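Local coordinates for protein Exo-beta-1,3-glucanase (Streptomyces sp. SirexAA-E, PDB 4PEY) that hydrolyses laminarin and laminarioligosaccharides as a secreted family 55 exo-beta-1,3-glucanase, giving glucose and laminaribiose as end products, at residues Q45-G51 with G72-S76; W175-D179 with T216-E221; F522-V527 with H538-D542. The protein carries 1 engineered substitution. All blocks are in the same frame, centred on the assembly; numbering follows the deposited sequence.

How the contacts relate
The three contacts follow one another along the chain and do not touch. Contacts 1 and 2 both reach the parallel strands of the N-terminal half, on opposite sides of the chain's centre, with centres about 27 Å apart. Contact 1 is partly buried: an aromatic pair meets the carbonyls of a loop beside the substrate-binding region. Contact 2 is buried, yet it is made of charges and hydroxyls that satisfy one another. Contact 3 is also buried, though it lies farthest from the chain's centre, in the C-terminal half; its side-chain contacts are apolar, without a hydrogen bond between the segments. Contacts 2 and 3 come nearest each other, about 9 Å between their closest atoms.

Contact 1: residues Q45-G51 with G72-S76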
loop_
_atom_site.group_PDB
_atom_site.type_symbol
_atom_site.label_atom_id
_atom_site.label_comp_id
_atom_site.label_asym_id
_atom_site.label_seq_id
_atom_site.Cartn_x
_atom_site.Cartn_y
_atom_site.Cartn_z
ATOM N N GLN A 45 -9.894 -10.838 -15.700
ATOM C CA GLN A 45 -9.248 -9.767 -14.932
ATOM C C GLN A 45 -7.825 -9.428 -15.367
ATOM O O GLN A 45 -7.289 -8.395 -14.964
ATOM C CB GLN A 45 -9.228 -10.122 -13.441
ATOM C CG GLN A 45 -10.610 -10.118 -12.807
ATOM C CD GLN A 45 -11.357 -8.829 -13.099
ATOM O OE1 GLN A 45 -12.264 -8.787 -13.934
ATOM N NE2 GLN A 45 -10.959 -7.762 -12.433
ATOM N N GLU A 46 -7.228 -10.291 -16.187
ATOM C CA GLU A 46 -5.831 -10.142 -16.597
ATOM C C GLU A 46 -5.462 -8.731 -17.076
ATOM O O GLU A 46 -4.481 -8.148 -16.609
ATOM C CB GLU A 46 -5.502 -11.152 -17.702
ATOM C CG GLU A 46 -4.075 -11.056 -18.212
ATOM C CD GLU A 46 -3.759 -12.113 -19.248
ATOM O OE1 GLU A 46 -4.700 -12.678 -19.843
ATOM O OE2 GLU A 46 -2.567 -12.381 -19.475
ATOM N N SER A 47 -6.239 -8.179 -18.000
ATOM C CA SER A 47 -5.924 -6.849 -18.513
ATOM C C SER A 47 -7.011 -5.841 -18.154
ATOM O O SER A 47 -7.104 -4.772 -18.762
ATOM C CB SER A 47 -5.721 -6.888 -20.030
ATOM O OG SER A 47 -6.875 -7.378 -20.684
ATOM N N ASN A 48 -7.824 -6.180 -17.157
ATOM C CA ASN A 48 -8.948 -5.327 -16.756
ATOM C C ASN A 48 -8.500 -4.235 -15.786
ATOM O O ASN A 48 -8.932 -4.199 -14.634
ATOM C CB ASN A 48 -10.048 -6.194 -16.131
ATOM C CG ASN A 48 -11.402 -5.514 -16.113
ATOM O OD1 ASN A 48 -11.558 -4.382 -16.582
ATOM N ND2 ASN A 48 -12.398 -6.212 -15.581
ATOM N N GLN A 49 -7.635 -3.342 -16.260
ATOM C CA GLN A 49 -6.941 -2.414 -15.368
ATOM C C GLN A 49 -7.891 -1.425 -14.686
ATOM O O GLN A 49 -7.676 -1.052 -13.523
ATOM C CB GLN A 49 -5.837 -1.650 -16.119
ATOM C CG GLN A 49 -5.099 -0.677 -15.202
ATOM C CD GLN A 49 -3.829 -0.075 -15.784
ATOM O OE1 GLN A 49 -3.114 0.642 -15.088
ATOM N NE2 GLN A 49 -3.549 -0.349 -17.051
ATOM N N PHE A 50 -8.942 -1.008 -15.388
ATOM C CA PHE A 50 -9.827 0.021 -14.841
ATOM C C PHE A 50 -11.304 -0.377 -14.771
ATOM O O PHE A 50 -12.167 0.479 -14.580
ATOM C CB PHE A 50 -9.682 1.313 -15.656
ATOM C CG PHE A 50 -8.312 1.928 -15.575
ATOM C CD1 PHE A 50 -7.857 2.484 -14.380
ATOM C CD2 PHE A 50 -7.478 1.961 -16.689
ATOM C CE1 PHE A 50 -6.598 3.058 -14.297
ATOM C CE2 PHE A 50 -6.210 2.535 -16.610
ATOM C CZ PHE A 50 -5.772 3.084 -15.418
ATOM N N GLY A 51 -11.593 -1.667 -14.898
ATOM C CA GLY A 51 -12.966 -2.128 -14.849
ATOM C C GLY A 51 -13.530 -2.096 -13.441
ATOM O O GLY A 51 -12.805 -1.840 -12.476
ATOM N N GLY A 72 -5.001 -11.614 -11.530
ATOM C CA GLY A 72 -5.161 -10.413 -12.334
ATOM C C GLY A 72 -5.540 -9.193 -11.517
ATOM O O GLY A 72 -5.378 -9.189 -10.295
ATOM N N PHE A 73 -6.041 -8.155 -12.185
ATOM C CA PHE A 73 -6.474 -6.942 -11.500
ATOM C C PHE A 73 -7.635 -7.217 -10.544
ATOM O O PHE A 73 -8.455 -8.100 -10.796
ATOM C CB PHE A 73 -6.897 -5.868 -12.509
ATOM C CG PHE A 73 -5.743 -5.209 -13.215
ATOM C CD1 PHE A 73 -5.293 -5.682 -14.443
ATOM C CD2 PHE A 73 -5.089 -4.124 -12.631
ATOM C CE1 PHE A 73 -4.225 -5.071 -15.088
ATOM C CE2 PHE A 73 -4.024 -3.510 -13.266
ATOM C CZ PHE A 73 -3.588 -3.983 -14.496
ATOM N N TYR A 74 -7.683 -6.445 -9.459
ATOM C CA TYR A 74 -8.792 -6.452 -8.496
ATOM C C TYR A 74 -9.165 -7.856 -8.040
ATOM O O TYR A 74 -10.341 -8.188 -7.885
ATOM C CB TYR A 74 -10.026 -5.759 -9.082
ATOM C CG TYR A 74 -9.754 -4.388 -9.652
ATOM C CD1 TYR A 74 -9.481 -3.300 -8.823
ATOM C CD2 TYR A 74 -9.768 -4.179 -11.026
ATOM C CE1 TYR A 74 -9.235 -2.035 -9.355
ATOM C CE2 TYR A 74 -9.516 -2.927 -11.566
ATOM C CZ TYR A 74 -9.255 -1.859 -10.728
ATOM O OH TYR A 74 -9.010 -0.626 -11.287
ATOM N N THR A 75 -8.141 -8.663 -7.797
ATOM C CA THR A 75 -8.325 -10.015 -7.307
ATOM C C THR A 75 -7.501 -10.183 -6.034
ATOM O O THR A 75 -6.296 -9.940 -6.045
ATOM C CB THR A 75 -7.900 -11.059 -8.367
ATOM O OG1 THR A 75 -8.662 -10.858 -9.567
ATOM C CG2 THR A 75 -8.150 -12.453 -7.865
ATOM N N SER A 76 -8.157 -10.564 -4.936
ATOM C CA SER A 76 -7.446 -10.961 -3.727
ATOM C C SER A 76 -7.478 -12.476 -3.620
ATOM O O SER A 76 -8.451 -13.115 -4.034
ATOM C CB SER A 76 -8.065 -10.335 -2.469
ATOM O OG SER A 76 -9.418 -10.725 -2.305
#
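Phe-73 lays one ring face on the backbone of Gln-49. Gln-49 CA sits 3.5 Å from the centroid of the Phe-73 ring, almost on the ring normal, in a CH-pi contact. Gln-49 CB and CG continue over the same ring toward CZ and CE2. The Gln-49 chain is extended, with CG anti to the backbone N (chi1 -180°), and this carries its amide past the ring to His-406 and Gln-106. The amide plane stays only 16° from the ring plane. The edge of the Phe-73 ring faces the loop carbonyls instead: Glu-46 O lies 3.4 Å from Phe-73 CD1, and Gln-45 O lies in the ring plane.

Tyr-74 reaches the same loop beside Phe-73. Tyr-74 OH gives Gln-49 O a short bond of 2.6 Å, tilted somewhat from the carbonyl plane. Asn-48 O meets the ring edge at CE2. Arg-374 also bonds the hydroxyl, and Arg-54 makes a cation-pi contact with the ring.

Gln-45 ties the two segments together twice. Gln-45 O takes Phe-73 N at 3.1 Å and also Asn-48 N, from opposite faces of the carbonyl plane. The Gln-45 chain bends at chi2 (-51°), bringing its amide back to Phe-73. Gln-45 NE2 gives a nearly straight bond of 3.0 Å to Phe-73 O, coming from above the carbonyl plane and not on a lone pair. Asn-48 ND2 holds the other end of that amide through Gln-45 OE1, which fixes its flip.

Gly-72 passes close to Glu-46, and a side chain on it would clash with the Gln-45 and Glu-46 backbone. Phe-50, next in the loop, lies near the substrate-binding Trp-402. Thus the carbonyls of Gln-45 and Gln-49 are both bonded from 72-76, the Gln-45 amide bonds back, and the Phe-73 ring covers Gln-49.

Contact 2: residues W175-D179 with T216-E221; sequences WYTRD and TPVSRE
Asp-179 OD2 is gripped by two groups from opposite faces of its carboxylate. Ser-219 OG donates to Asp-179 OD2 at 2.7 Å on the syn side. Arg-178 NH1 reaches Asp-179 OD2 at 2.8 Å on the anti side, through a bent bond (135°). The other oxygen, Asp-179 OD1, takes the hydroxyl of Thr-216 OG1 at 2.6 Å.

Arg-178 then meets Glu-221 end-on. Arg-178 NH1 bonds Glu-221 OE2 and Arg-178 NH2 bonds Glu-221 OE1, both at 2.9 Å. Glu-221 OE2 is met syn and near the carboxylate plane, but OE1 from above it, as the planes of the two groups are 37° apart. The Arg-178 chain is extended from CG to NE, which brings the guanidinium to Glu-221. Ser-219 CB rests over one guanidinium face, toward its rim. Outside the segments, Asp-397 pairs with Arg-178 NH2 and Arg-240 with Glu-221 OE2.

With a leucine in place of Arg-178, Asp-179 OD2 and Glu-221 OE2, 4.2 Å apart, would probably lose their shared cation, and Asp-397 its mate.

This buried network joins the end of strand 174-178 to the corner of strand 210-220. Its acids are probably kept ionised by the arginines and hydroxyls around them.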
loop_
_atom_site.group_PDB
_atom_site.type_symbol
_atom_site.label_atom_id
_atom_site.label_comp_id
_atom_site.label_asym_id
_atom_site.label_seq_id
_atom_site.Cartn_x
_atom_site.Cartn_y
_atom_site.Cartn_z
ATOM N N TRP A 175 11.904 -1.915 -3.099
ATOM C CA TRP A 175 11.066 -2.862 -2.373
ATOM C C TRP A 175 11.103 -2.558 -0.894
ATOM O O TRP A 175 12.129 -2.092 -0.395
ATOM C CB TRP A 175 11.531 -4.309 -2.614
ATOM C CG TRP A 175 10.438 -5.297 -2.370
ATOM C CD1 TRP A 175 10.095 -5.880 -1.177
ATOM C CD2 TRP A 175 9.493 -5.769 -3.334
ATOM N NE1 TRP A 175 9.006 -6.703 -1.351
ATOM C CE2 TRP A 175 8.618 -6.653 -2.665
ATOM C CE3 TRP A 175 9.318 -5.547 -4.709
ATOM C CZ2 TRP A 175 7.573 -7.316 -3.325
ATOM C CZ3 TRP A 175 8.279 -6.203 -5.363
ATOM C CH2 TRP A 175 7.417 -7.076 -4.666
ATOM N N TYR A 176 9.993 -2.829 -0.202
ATOM C CA TYR A 176 9.945 -2.786 1.260
ATOM C C TYR A 176 9.518 -4.133 1.829
ATOM O O TYR A 176 8.509 -4.701 1.413
ATOM C CB TYR A 176 8.990 -1.693 1.764
ATOM C CG TYR A 176 8.897 -1.626 3.282
ATOM C CD1 TYR A 176 10.047 -1.521 4.069
ATOM C CD2 TYR A 176 7.665 -1.672 3.929
ATOM C CE1 TYR A 176 9.961 -1.454 5.456
ATOM C CE2 TYR A 176 7.571 -1.602 5.318
ATOM C CZ TYR A 176 8.719 -1.491 6.072
ATOM O OH TYR A 176 8.610 -1.422 7.444
ATOM N N THR A 177 10.291 -4.630 2.787
ATOM C CA THR A 177 9.976 -5.869 3.487
ATOM C C THR A 177 10.000 -5.575 4.977
ATOM O O THR A 177 10.975 -4.982 5.464
ATOM C CB THR A 177 11.004 -6.990 3.167
ATOM O OG1 THR A 177 11.158 -7.125 1.749
ATOM C CG2 THR A 177 10.588 -8.335 3.781
ATOM N N ARG A 178 8.957 -5.961 5.714
ATOM C CA ARG A 178 9.042 -5.834 7.174
ATOM C C ARG A 178 8.603 -7.077 7.925
ATOM O O ARG A 178 7.758 -7.851 7.461
ATOM C CB ARG A 178 8.253 -4.627 7.695
ATOM C CG ARG A 178 6.764 -4.757 7.692
ATOM C CD ARG A 178 6.069 -3.794 8.706
ATOM N NE ARG A 178 4.631 -4.029 8.639
ATOM C CZ ARG A 178 4.012 -5.068 9.202
ATOM N NH1 ARG A 178 4.691 -5.941 9.942
ATOM N NH2 ARG A 178 2.709 -5.233 9.026
ATOM N N ASP A 179 9.243 -7.268 9.076
ATOM C CA ASP A 179 8.823 -8.234 10.089
ATOM C C ASP A 179 8.602 -9.605 9.468
ATOM O O ASP A 179 7.507 -10.164 9.502
ATOM C CB ASP A 179 7.581 -7.702 10.804
ATOM C CG ASP A 179 7.835 -6.343 11.433
ATOM O OD1 ASP A 179 9.021 -6.033 11.680
ATOM O OD2 ASP A 179 6.877 -5.583 11.667
ATOM N N THR A 216 11.209 -3.050 13.517
ATOM C CA THR A 216 10.199 -2.060 13.160
ATOM C C THR A 216 9.682 -1.428 14.457
ATOM O O THR A 216 9.260 -2.154 15.356
ATOM C CB THR A 216 9.048 -2.700 12.370
ATOM O OG1 THR A 216 9.579 -3.493 11.293
ATOM C CG2 THR A 216 8.110 -1.630 11.814
ATOM N N PRO A 217 9.730 -0.082 14.571
ATOM C CA PRO A 217 9.416 0.571 15.855
ATOM C C PRO A 217 8.091 0.107 16.448
ATOM O O PRO A 217 8.008 -0.238 17.635
ATOM C CB PRO A 217 9.362 2.058 15.491
ATOM C CG PRO A 217 10.249 2.187 14.308
ATOM C CD PRO A 217 10.175 0.884 13.550
ATOM N N VAL A 218 7.054 0.135 15.623
ATOM C CA VAL A 218 5.723 -0.362 15.972
ATOM C C VAL A 218 5.133 -1.041 14.745
ATOM O O VAL A 218 5.259 -0.497 13.645
ATOM C CB VAL A 218 4.755 0.777 16.407
ATOM C CG1 VAL A 218 3.468 0.203 16.984
ATOM C CG2 VAL A 218 5.418 1.749 17.383
ATOM N N SER A 219 4.490 -2.193 14.906
ATOM C CA SER A 219 3.697 -2.744 13.819
ATOM C C SER A 219 2.535 -3.524 14.405
ATOM O O SER A 219 2.576 -3.973 15.558
ATOM C CB SER A 219 4.535 -3.626 12.884
ATOM O OG SER A 219 5.075 -4.751 13.556
ATOM N N ARG A 220 1.477 -3.644 13.623
ATOM C CA ARG A 220 0.322 -4.415 14.045
ATOM C C ARG A 220 -0.217 -5.101 12.812
ATOM O O ARG A 220 -0.625 -4.430 11.874
ATOM C CB ARG A 220 -0.737 -3.524 14.685
ATOM C CG ARG A 220 -1.924 -4.302 15.246
ATOM C CD ARG A 220 -2.857 -3.370 16.011
ATOM N NE ARG A 220 -3.421 -2.334 15.146
ATOM C CZ ARG A 220 -3.894 -1.164 15.586
ATOM N NH1 ARG A 220 -3.873 -0.875 16.885
ATOM N NH2 ARG A 220 -4.386 -0.278 14.724
ATOM N N GLU A 221 -0.191 -6.429 12.787
ATOM C CA GLU A 221 -0.534 -7.109 11.548
ATOM C C GLU A 221 -1.992 -6.864 11.157
ATOM O O GLU A 221 -2.885 -6.701 12.007
ATOM C CB GLU A 221 -0.237 -8.608 11.638
ATOM C CG GLU A 221 1.220 -8.934 11.969
ATOM C CD GLU A 221 2.240 -8.223 11.067
ATOM O OE1 GLU A 221 1.943 -7.939 9.884
ATOM O OE2 GLU A 221 3.361 -7.952 11.555
#

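Contact 3: residues F522-V527 with H538-D542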
loop_
_atom_site.group_PDB
_atom_site.type_symbol
_atom_site.label_atom_id
_atom_site.label_comp_id
_atom_site.label_asym_id
_atom_site.label_seq_id
_atom_site.Cartn_x
_atom_site.Cartn_y
_atom_site.Cartn_z
ATOM N N PHE A 522 17.527 12.212 8.006
ATOM C CA PHE A 522 17.220 11.273 6.926
ATOM C C PHE A 522 18.372 10.329 6.651
ATOM O O PHE A 522 19.548 10.685 6.806
ATOM C CB PHE A 522 16.841 12.017 5.635
ATOM C CG PHE A 522 15.535 12.737 5.732
ATOM C CD1 PHE A 522 15.497 14.094 6.006
ATOM C CD2 PHE A 522 14.337 12.049 5.594
ATOM C CE1 PHE A 522 14.286 14.757 6.123
ATOM C CE2 PHE A 522 13.123 12.705 5.713
ATOM C CZ PHE A 522 13.097 14.062 5.965
ATOM N N HIS A 523 18.011 9.121 6.244
ATOM C CA HIS A 523 18.981 8.091 5.925
ATOM C C HIS A 523 18.652 7.493 4.579
ATOM O O HIS A 523 17.529 7.045 4.370
ATOM C CB HIS A 523 18.980 6.996 6.994
ATOM C CG HIS A 523 18.990 7.525 8.391
ATOM N ND1 HIS A 523 20.148 7.922 9.027
ATOM C CD2 HIS A 523 17.984 7.729 9.275
ATOM C CE1 HIS A 523 19.853 8.347 10.243
ATOM N NE2 HIS A 523 18.549 8.235 10.421
ATOM N N ASP A 524 19.635 7.492 3.680
ATOM C CA ASP A 524 19.526 6.837 2.379
ATOM C C ASP A 524 18.417 7.456 1.519
ATOM O O ASP A 524 17.365 6.853 1.287
ATOM C CB ASP A 524 19.303 5.322 2.549
ATOM C CG ASP A 524 20.392 4.649 3.369
ATOM O OD1 ASP A 524 21.414 5.300 3.658
ATOM O OD2 ASP A 524 20.233 3.452 3.718
ATOM N N LEU A 525 18.687 8.669 1.044
ATOM C CA LEU A 525 17.818 9.385 0.110
ATOM C C LEU A 525 18.330 9.256 -1.318
ATOM O O LEU A 525 19.541 9.173 -1.547
ATOM C CB LEU A 525 17.750 10.870 0.464
ATOM C CG LEU A 525 17.249 11.255 1.853
ATOM C CD1 LEU A 525 17.268 12.768 2.012
ATOM C CD2 LEU A 525 15.855 10.698 2.086
ATOM N N LEU A 526 17.420 9.274 -2.286
ATOM C CA LEU A 526 17.838 9.298 -3.685
ATOM C C LEU A 526 16.800 9.959 -4.570
ATOM O O LEU A 526 15.596 9.931 -4.272
ATOM C CB LEU A 526 18.137 7.866 -4.152
ATOM C CG LEU A 526 16.980 6.864 -4.071
ATOM C CD1 LEU A 526 16.772 6.056 -5.356
ATOM C CD2 LEU A 526 17.126 5.987 -2.825
ATOM N N VAL A 527 17.276 10.576 -5.648
ATOM C CA VAL A 527 16.389 11.039 -6.711
ATOM C C VAL A 527 16.886 10.489 -8.046
ATOM O O VAL A 527 18.079 10.227 -8.226
ATOM C CB VAL A 527 16.272 12.587 -6.762
ATOM C CG1 VAL A 527 15.682 13.119 -5.456
ATOM C CG2 VAL A 527 17.624 13.249 -7.071
ATOM N N HIS A 538 18.890 18.913 -7.085
ATOM C CA HIS A 538 19.460 18.429 -5.832
ATOM C C HIS A 538 18.636 17.256 -5.319
ATOM O O HIS A 538 17.576 16.948 -5.865
ATOM C CB HIS A 538 19.500 19.538 -4.772
ATOM C CG HIS A 538 20.401 20.681 -5.130
ATOM N ND1 HIS A 538 21.774 20.567 -5.139
ATOM C CD2 HIS A 538 20.125 21.956 -5.499
ATOM C CE1 HIS A 538 22.306 21.725 -5.496
ATOM N NE2 HIS A 538 21.328 22.584 -5.718
ATOM N N VAL A 539 19.118 16.617 -4.258
ATOM C CA VAL A 539 18.380 15.540 -3.605
ATOM C C VAL A 539 17.428 16.089 -2.535
ATOM O O VAL A 539 16.219 15.842 -2.571
ATOM C CB VAL A 539 19.346 14.520 -2.966
ATOM C CG1 VAL A 539 18.579 13.468 -2.178
ATOM C CG2 VAL A 539 20.198 13.859 -4.047
ATOM N N ILE A 540 17.983 16.823 -1.578
ATOM C CA ILE A 540 17.200 17.389 -0.486
ATOM C C ILE A 540 17.624 18.838 -0.268
ATOM O O ILE A 540 18.815 19.132 -0.225
ATOM C CB ILE A 540 17.368 16.559 0.832
ATOM C CG1 ILE A 540 16.595 17.215 1.985
ATOM C CG2 ILE A 540 18.855 16.354 1.162
ATOM C CD1 ILE A 540 16.416 16.306 3.209
ATOM N N ASN A 541 16.652 19.741 -0.158
ATOM C CA ASN A 541 16.946 21.169 -0.061
ATOM C C ASN A 541 17.869 21.602 -1.206
ATOM O O ASN A 541 17.499 21.482 -2.373
ATOM C CB ASN A 541 17.569 21.503 1.293
ATOM C CG ASN A 541 16.613 21.264 2.454
ATOM O OD1 ASN A 541 15.433 20.960 2.259
ATOM N ND2 ASN A 541 17.121 21.409 3.667
ATOM N N ASP A 542 19.070 22.082 -0.873
ATOM C CA ASP A 542 20.070 22.440 -1.879
ATOM C C ASP A 542 21.299 21.524 -1.793
ATOM O O ASP A 542 22.412 21.893 -2.216
ATOM C CB ASP A 542 20.475 23.908 -1.714
ATOM C CG ASP A 542 20.975 24.232 -0.306
ATOM O OD1 ASP A 542 21.569 25.318 -0.133
ATOM O OD2 ASP A 542 20.781 23.414 0.625
#
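Ile-540 CD1 touches both Phe-522 and Leu-525. Ile-540 CD1 lies 3.7 Å from Phe-522 CD1, reaching the ring obliquely. Ile-540 CD1 also lies 3.8 Å from Leu-525 CD1, and that same leucine methyl touches the CB and CG2 of Ile-540. The extended Ile-540 chain, with CG1 anti to the backbone N (chi1 177°), is what carries the terminal methyl this far.

Val-539 makes the next contacts with both of its branches. Val-539 CG1 packs 3.8 Å from Leu-525 CB. Val-539 CG2 meets Val-527 CG2 at 4.0 Å, and the two valines approach at a slant. Val-527 also leans on backbone: Val-527 CG1 is 4.0 Å from Val-539 O, and its CG2 is near His-538 O. These contacts are all van der Waals, and no polar bond joins the two segments.

Around them lies a second shell. Phe-512 touches both Leu-525 and Ile-540, and Met-494 of strand 489-498 lies against Phe-522 and Leu-525. On another flank, Val-539 meets Ser-555 and Val-557 of strand 555-560, while Phe-522 meets Phe-560.

Strand 520-529 pairs in parallel with strand 489-498, turns a corner at Asp-524, and pairs antiparallel with strand 555-560. The 538-542 loop covers its apolar side. Strands that turn a corner within a coil and stack in parallel on the next coil are typical of the right-handed parallel beta-helix, the fold of family 55 enzymes, here near its C-terminal end.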